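Local coordinates for protein extracellular serine protease (Aeromonas sobria, PDB 3WQB) that cleaves peptide bonds after paired basic residues, one of them lysine, as a secreted calcium-dependent serine protease and probable virulence factor, at residues L162-Q176 with L199-I213. The protein carries 1 engineered substitution. Numbering follows the deposited sequence.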
loop_
_atom_site.group_PDB
_atom_site.type_symbol
_atom_site.label_atom_id
_atom_site.label_comp_id
_atom_site.label_asym_id
_atom_site.label_seq_id
_atom_site.Cartn_x
_atom_site.Cartn_y
_atom_site.Cartn_z
ATOM N N LEU A 162 6.198 13.273 4.387
ATOM C CA LEU A 162 5.622 12.906 3.102
ATOM C C LEU A 162 5.580 14.069 2.102
ATOM O O LEU A 162 4.824 14.046 1.130
ATOM C CB LEU A 162 4.247 12.260 3.304
ATOM C CG LEU A 162 4.294 10.827 3.860
ATOM C CD1 LEU A 162 2.947 10.421 4.436
ATOM C CD2 LEU A 162 4.765 9.829 2.783
ATOM N N GLY A 163 6.389 15.097 2.348
ATOM C CA GLY A 163 6.613 16.139 1.354
ATOM C C GLY A 163 6.189 17.537 1.719
ATOM O O GLY A 163 6.401 18.447 0.931
ATOM N N ASP A 164 5.603 17.724 2.897
ATOM C CA ASP A 164 5.104 19.044 3.297
ATOM C C ASP A 164 6.195 19.938 3.887
ATOM O O ASP A 164 6.074 21.163 3.847
ATOM C CB ASP A 164 3.942 18.907 4.284
ATOM C CG ASP A 164 3.345 20.242 4.672
ATOM O OD1 ASP A 164 2.720 20.879 3.807
ATOM O OD2 ASP A 164 3.477 20.622 5.856
ATOM N N SER A 165 7.263 19.344 4.411
ATOM C CA SER A 165 8.324 20.115 5.069
ATOM C C SER A 165 9.432 20.504 4.104
ATOM O O SER A 165 9.582 19.912 3.033
ATOM C CB SER A 165 8.914 19.304 6.222
ATOM O OG SER A 165 9.669 18.206 5.747
ATOM N N ASN A 166 10.228 21.493 4.498
ATOM C CA ASN A 166 11.398 21.849 3.713
ATOM C C ASN A 166 12.329 20.660 3.560
ATOM O O ASN A 166 12.946 20.474 2.519
ATOM C CB ASN A 166 12.135 23.026 4.346
ATOM C CG ASN A 166 11.342 24.304 4.271
ATOM O OD1 ASN A 166 10.340 24.386 3.562
ATOM N ND2 ASN A 166 11.782 25.312 5.007
ATOM N N ALA A 167 12.397 19.834 4.600
ATOM C CA ALA A 167 13.290 18.691 4.592
ATOM C C ALA A 167 12.883 17.652 3.543
ATOM O O ALA A 167 13.744 17.113 2.832
ATOM C CB ALA A 167 13.347 18.062 5.983
ATOM N N SER A 168 11.585 17.369 3.447
ATOM C CA SER A 168 11.142 16.242 2.609
ATOM C C SER A 168 10.554 16.614 1.253
ATOM O O SER A 168 10.331 15.720 0.426
ATOM C CB SER A 168 10.184 15.319 3.371
ATOM O OG SER A 168 8.906 15.919 3.523
ATOM N N ARG A 169 10.355 17.914 0.998
ATOM C CA ARG A 169 9.656 18.353 -0.212
ATOM C C ARG A 169 10.387 17.965 -1.495
ATOM O O ARG A 169 9.751 17.706 -2.509
ATOM C CB ARG A 169 9.345 19.862 -0.183
ATOM C CG ARG A 169 10.553 20.783 -0.167
ATOM C CD ARG A 169 10.148 22.262 -0.121
ATOM N NE ARG A 169 9.509 22.617 1.148
ATOM C CZ ARG A 169 8.204 22.810 1.322
ATOM N NH1 ARG A 169 7.361 22.716 0.296
ATOM N NH2 ARG A 169 7.740 23.114 2.523
ATOM N N ASP A 170 11.717 17.904 -1.437
ATOM C CA ASP A 170 12.527 17.668 -2.630
ATOM C C ASP A 170 12.932 16.219 -2.841
ATOM O O ASP A 170 13.878 15.930 -3.564
ATOM C CB ASP A 170 13.759 18.577 -2.640
ATOM C CG ASP A 170 14.684 18.327 -1.465
ATOM O OD1 ASP A 170 14.245 17.735 -0.444
ATOM O OD2 ASP A 170 15.862 18.748 -1.567
ATOM N N ASN A 171 12.208 15.302 -2.214
ATOM C CA ASN A 171 12.311 13.902 -2.608
ATOM C C ASN A 171 11.517 13.649 -3.869
ATOM O O ASN A 171 10.447 14.235 -4.063
ATOM C CB ASN A 171 11.824 12.983 -1.498
ATOM C CG ASN A 171 12.760 12.971 -0.334
ATOM O OD1 ASN A 171 13.881 12.472 -0.437
ATOM N ND2 ASN A 171 12.327 13.553 0.780
ATOM N N ARG A 172 12.051 12.788 -4.727
ATOM C CA ARG A 172 11.319 12.332 -5.902
ATOM C C ARG A 172 10.676 10.951 -5.726
ATOM O O ARG A 172 9.909 10.532 -6.587
ATOM C CB ARG A 172 12.188 12.342 -7.154
ATOM C CG ARG A 172 12.431 13.744 -7.709
ATOM C CD ARG A 172 12.731 13.720 -9.204
ATOM N NE ARG A 172 11.516 13.439 -9.960
ATOM C CZ ARG A 172 11.472 12.990 -11.214
ATOM N NH1 ARG A 172 12.588 12.757 -11.906
ATOM N NH2 ARG A 172 10.285 12.756 -11.774
ATOM N N VAL A 173 10.979 10.244 -4.632
ATOM C CA VAL A 173 10.326 8.968 -4.334
ATOM C C VAL A 173 9.995 8.960 -2.848
ATOM O O VAL A 173 10.844 9.278 -2.015
ATOM C CB VAL A 173 11.219 7.749 -4.695
ATOM C CG1 VAL A 173 10.469 6.462 -4.444
ATOM C CG2 VAL A 173 11.666 7.809 -6.155
ATOM N N PHE A 174 8.757 8.604 -2.521
ATOM C CA PHE A 174 8.354 8.392 -1.122
ATOM C C PHE A 174 8.006 6.939 -0.932
ATOM O O PHE A 174 7.010 6.456 -1.472
ATOM C CB PHE A 174 7.171 9.286 -0.742
ATOM C CG PHE A 174 7.525 10.742 -0.694
ATOM C CD1 PHE A 174 7.414 11.541 -1.824
ATOM C CD2 PHE A 174 7.995 11.312 0.489
ATOM C CE1 PHE A 174 7.769 12.899 -1.775
ATOM C CE2 PHE A 174 8.352 12.653 0.547
ATOM C CZ PHE A 174 8.237 13.453 -0.588
ATOM N N ASN A 175 8.864 6.242 -0.194
ATOM C CA ASN A 175 8.679 4.824 0.061
ATOM C C ASN A 175 7.825 4.578 1.295
ATOM O O ASN A 175 8.191 4.999 2.388
ATOM C CB ASN A 175 10.042 4.150 0.226
ATOM C CG ASN A 175 9.930 2.650 0.321
ATOM O OD1 ASN A 175 10.131 1.950 -0.671
ATOM N ND2 ASN A 175 9.591 2.145 1.508
ATOM N N GLN A 176 6.679 3.923 1.103
ATOM C CA GLN A 176 5.739 3.647 2.193
ATOM C C GLN A 176 5.499 2.145 2.340
ATOM O O GLN A 176 4.519 1.590 1.809
ATOM C CB GLN A 176 4.414 4.350 1.958
ATOM C CG GLN A 176 4.540 5.832 1.745
ATOM C CD GLN A 176 3.258 6.370 1.194
ATOM O OE1 GLN A 176 2.382 6.830 1.943
ATOM N NE2 GLN A 176 3.087 6.224 -0.120
ATOM N N LEU A 199 -1.688 16.768 -0.532
ATOM C CA LEU A 199 -0.235 16.873 -0.541
ATOM C C LEU A 199 0.369 15.963 -1.614
ATOM O O LEU A 199 1.260 16.371 -2.366
ATOM C CB LEU A 199 0.338 16.513 0.831
ATOM C CG LEU A 199 1.861 16.448 0.942
ATOM C CD1 LEU A 199 2.493 17.811 0.669
ATOM C CD2 LEU A 199 2.276 15.898 2.301
ATOM N N PHE A 200 -0.100 14.718 -1.663
ATOM C CA PHE A 200 0.447 13.756 -2.614
ATOM C C PHE A 200 0.180 14.232 -4.042
ATOM O O PHE A 200 1.021 14.046 -4.922
ATOM C CB PHE A 200 -0.168 12.362 -2.430
ATOM C CG PHE A 200 0.319 11.569 -1.222
ATOM C CD1 PHE A 200 0.731 12.166 -0.023
ATOM C CD2 PHE A 200 0.281 10.181 -1.285
ATOM C CE1 PHE A 200 1.125 11.364 1.060
ATOM C CE2 PHE A 200 0.657 9.389 -0.210
ATOM C CZ PHE A 200 1.063 9.972 0.972
ATOM N N GLU A 201 -0.996 14.819 -4.276
ATOM C CA GLU A 201 -1.325 15.354 -5.600
ATOM C C GLU A 201 -0.341 16.451 -5.987
ATOM O O GLU A 201 0.209 16.440 -7.093
ATOM C CB GLU A 201 -2.762 15.875 -5.629
ATOM C CG GLU A 201 -3.113 16.571 -6.944
ATOM C CD GLU A 201 -4.578 16.923 -7.092
ATOM O OE1 GLU A 201 -5.388 16.622 -6.189
ATOM O OE2 GLU A 201 -4.918 17.523 -8.130
ATOM N N GLN A 202 -0.102 17.386 -5.072
ATOM C CA GLN A 202 0.799 18.496 -5.374
ATOM C C GLN A 202 2.223 18.014 -5.628
ATOM O O GLN A 202 2.916 18.504 -6.514
ATOM C CB GLN A 202 0.760 19.517 -4.249
ATOM C CG GLN A 202 -0.532 20.287 -4.223
ATOM C CD GLN A 202 -0.911 20.854 -5.603
ATOM O OE1 GLN A 202 -0.078 21.454 -6.301
ATOM N NE2 GLN A 202 -2.178 20.683 -5.989
ATOM N N GLN A 203 2.652 17.038 -4.835
ATOM C CA GLN A 203 3.988 16.485 -4.949
ATOM C C GLN A 203 4.180 15.639 -6.203
ATOM O O GLN A 203 5.267 15.603 -6.771
ATOM C CB GLN A 203 4.314 15.673 -3.701
ATOM C CG GLN A 203 4.677 16.553 -2.495
ATOM C CD GLN A 203 6.050 17.181 -2.652
ATOM O OE1 GLN A 203 6.176 18.332 -3.072
ATOM N NE2 GLN A 203 7.084 16.412 -2.352
ATOM N N THR A 204 3.127 14.946 -6.621
ATOM C CA THR A 204 3.203 14.110 -7.818
ATOM C C THR A 204 3.227 14.961 -9.092
ATOM O O THR A 204 4.027 14.705 -9.999
ATOM C CB THR A 204 2.032 13.108 -7.887
ATOM O OG1 THR A 204 2.080 12.224 -6.758
ATOM C CG2 THR A 204 2.098 12.277 -9.170
ATOM N N LEU A 205 2.351 15.961 -9.153
ATOM C CA LEU A 205 2.128 16.699 -10.411
ATOM C C LEU A 205 3.046 17.889 -10.692
ATOM O O LEU A 205 2.918 18.524 -11.728
ATOM C CB LEU A 205 0.652 17.099 -10.540
ATOM C CG LEU A 205 -0.314 15.906 -10.624
ATOM C CD1 LEU A 205 -1.746 16.389 -10.750
ATOM C CD2 LEU A 205 0.031 14.916 -11.755
ATOM N N LYS A 206 4.005 18.155 -9.823
ATOM C CA LYS A 206 4.894 19.299 -10.042
ATOM C C LYS A 206 6.053 18.930 -10.962
ATOM O O LYS A 206 6.236 17.769 -11.318
ATOM C CB LYS A 206 5.438 19.786 -8.709
ATOM C CG LYS A 206 6.216 18.709 -7.986
ATOM C CD LYS A 206 6.745 19.186 -6.677
ATOM C CE LYS A 206 7.722 18.165 -6.166
ATOM N NZ LYS A 206 8.453 18.614 -4.952
ATOM N N ALA A 207 6.849 19.930 -11.335
ATOM C CA ALA A 207 8.124 19.670 -11.994
ATOM C C ALA A 207 9.005 18.825 -11.069
ATOM O O ALA A 207 9.004 19.029 -9.848
ATOM C CB ALA A 207 8.819 20.978 -12.339
ATOM N N GLN A 208 9.753 17.891 -11.651
ATOM C CA GLN A 208 10.532 16.913 -10.882
ATOM C C GLN A 208 9.588 16.193 -9.914
ATOM O O GLN A 208 9.845 16.116 -8.707
ATOM C CB GLN A 208 11.696 17.580 -10.123
ATOM C CG GLN A 208 12.973 17.837 -10.935
ATOM C CD GLN A 208 12.711 18.475 -12.286
ATOM O OE1 GLN A 208 12.664 17.789 -13.308
ATOM N NE2 GLN A 208 12.519 19.792 -12.296
ATOM N N GLY A 209 8.485 15.677 -10.464
ATOM C CA GLY A 209 7.413 15.096 -9.660
ATOM C C GLY A 209 7.850 13.909 -8.825
ATOM O O GLY A 209 8.765 13.172 -9.190
ATOM N N ALA A 210 7.176 13.738 -7.696
ATOM C CA ALA A 210 7.487 12.645 -6.775
ATOM C C ALA A 210 6.545 11.463 -6.932
ATOM O O ALA A 210 5.331 11.628 -7.041
ATOM C CB ALA A 210 7.463 13.151 -5.352
ATOM N N ALA A 211 7.136 10.280 -6.947
ATOM C CA ALA A 211 6.396 9.027 -6.989
ATOM C C ALA A 211 6.205 8.445 -5.594
ATOM O O ALA A 211 7.185 8.119 -4.912
ATOM C CB ALA A 211 7.134 8.033 -7.858
ATOM N N TYR A 212 4.950 8.372 -5.160
ATOM C CA TYR A 212 4.588 7.669 -3.924
ATOM C C TYR A 212 4.427 6.188 -4.224
ATOM O O TYR A 212 3.688 5.831 -5.139
ATOM C CB TYR A 212 3.292 8.256 -3.332
ATOM C CG TYR A 212 3.498 9.656 -2.824
ATOM C CD1 TYR A 212 3.420 10.755 -3.690
ATOM C CD2 TYR A 212 3.795 9.889 -1.482
ATOM C CE1 TYR A 212 3.644 12.049 -3.228
ATOM C CE2 TYR A 212 4.026 11.174 -1.009
ATOM C CZ TYR A 212 3.945 12.254 -1.890
ATOM O OH TYR A 212 4.152 13.531 -1.433
ATOM N N ILE A 213 5.145 5.350 -3.472
ATOM C CA ILE A 213 5.116 3.894 -3.627
ATOM C C ILE A 213 4.568 3.300 -2.340
ATOM O O ILE A 213 4.931 3.755 -1.244
ATOM C CB ILE A 213 6.536 3.332 -3.911
ATOM C CG1 ILE A 213 7.318 4.245 -4.884
ATOM C CG2 ILE A 213 6.461 1.882 -4.370
ATOM C CD1 ILE A 213 6.738 4.361 -6.291
HETATM O O HOH W 1 10.429 16.520 -5.543
#
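Phe-174 and Tyr-212 sit on neighbouring parallel strands, 173-176 and 211-213. In both, CG lies anti to the carbonyl carbon (chi1 -68°), which sends the two rings off in the same direction. The rings lie 9° from parallel but slid apart, so that they barely overlap, with centroids 4.6 Å apart. The other face of Tyr-212 is covered by Phe-200 of helix 191-205. Leu-162 CB packs on Phe-200 CE1. Ala-210 CB meets the edge of the Phe-174 ring at CE1, 3.6 Å away. On the face carrying Val-173 and Ile-213, their CG1 atoms touch and helix 335-352 covers them.

Between the strands, Ala-211 N bonds to Arg-172 O, and Ala-211 O takes Phe-174 N. Phe-174 O then accepts Ile-213 N at 2.9 Å. Ile-213 O receives two donors from opposite faces of its plane, Gln-176 N and, more loosely, Gln-176 NE2; the latter also binds Asn-255.

Tyr-212 OH donates to Leu-162 O at 2.7 Å, tying the strand to the Leu-162 backbone. Gln-203 NE2 and Lys-206 NZ reach Arg-169 O from opposite faces of its plane. The hydrogen bond from Gln-203 NE2 to Arg-169 O is 3.0 Å long and close to straight (170°). Lys-206 NZ also bonds to Gln-203 OE1, which fixes the amide flip. Arg-172 bends at chi3 and holds Gly-209 O side-on through NE (2.9 Å) and NH2 (3.0 Å).

Asn-175 OD1 is hydrogen-bonded to Ser-343 of helix 335-352. The Asn-175 side chain lies about 5 Å from that of Asp-78, the predicted charge-relay aspartate. Strand 173-179, helix 191-205 and strand 211-215 form a beta-alpha-beta crossover in the parallel sheet of the subtilisin domain.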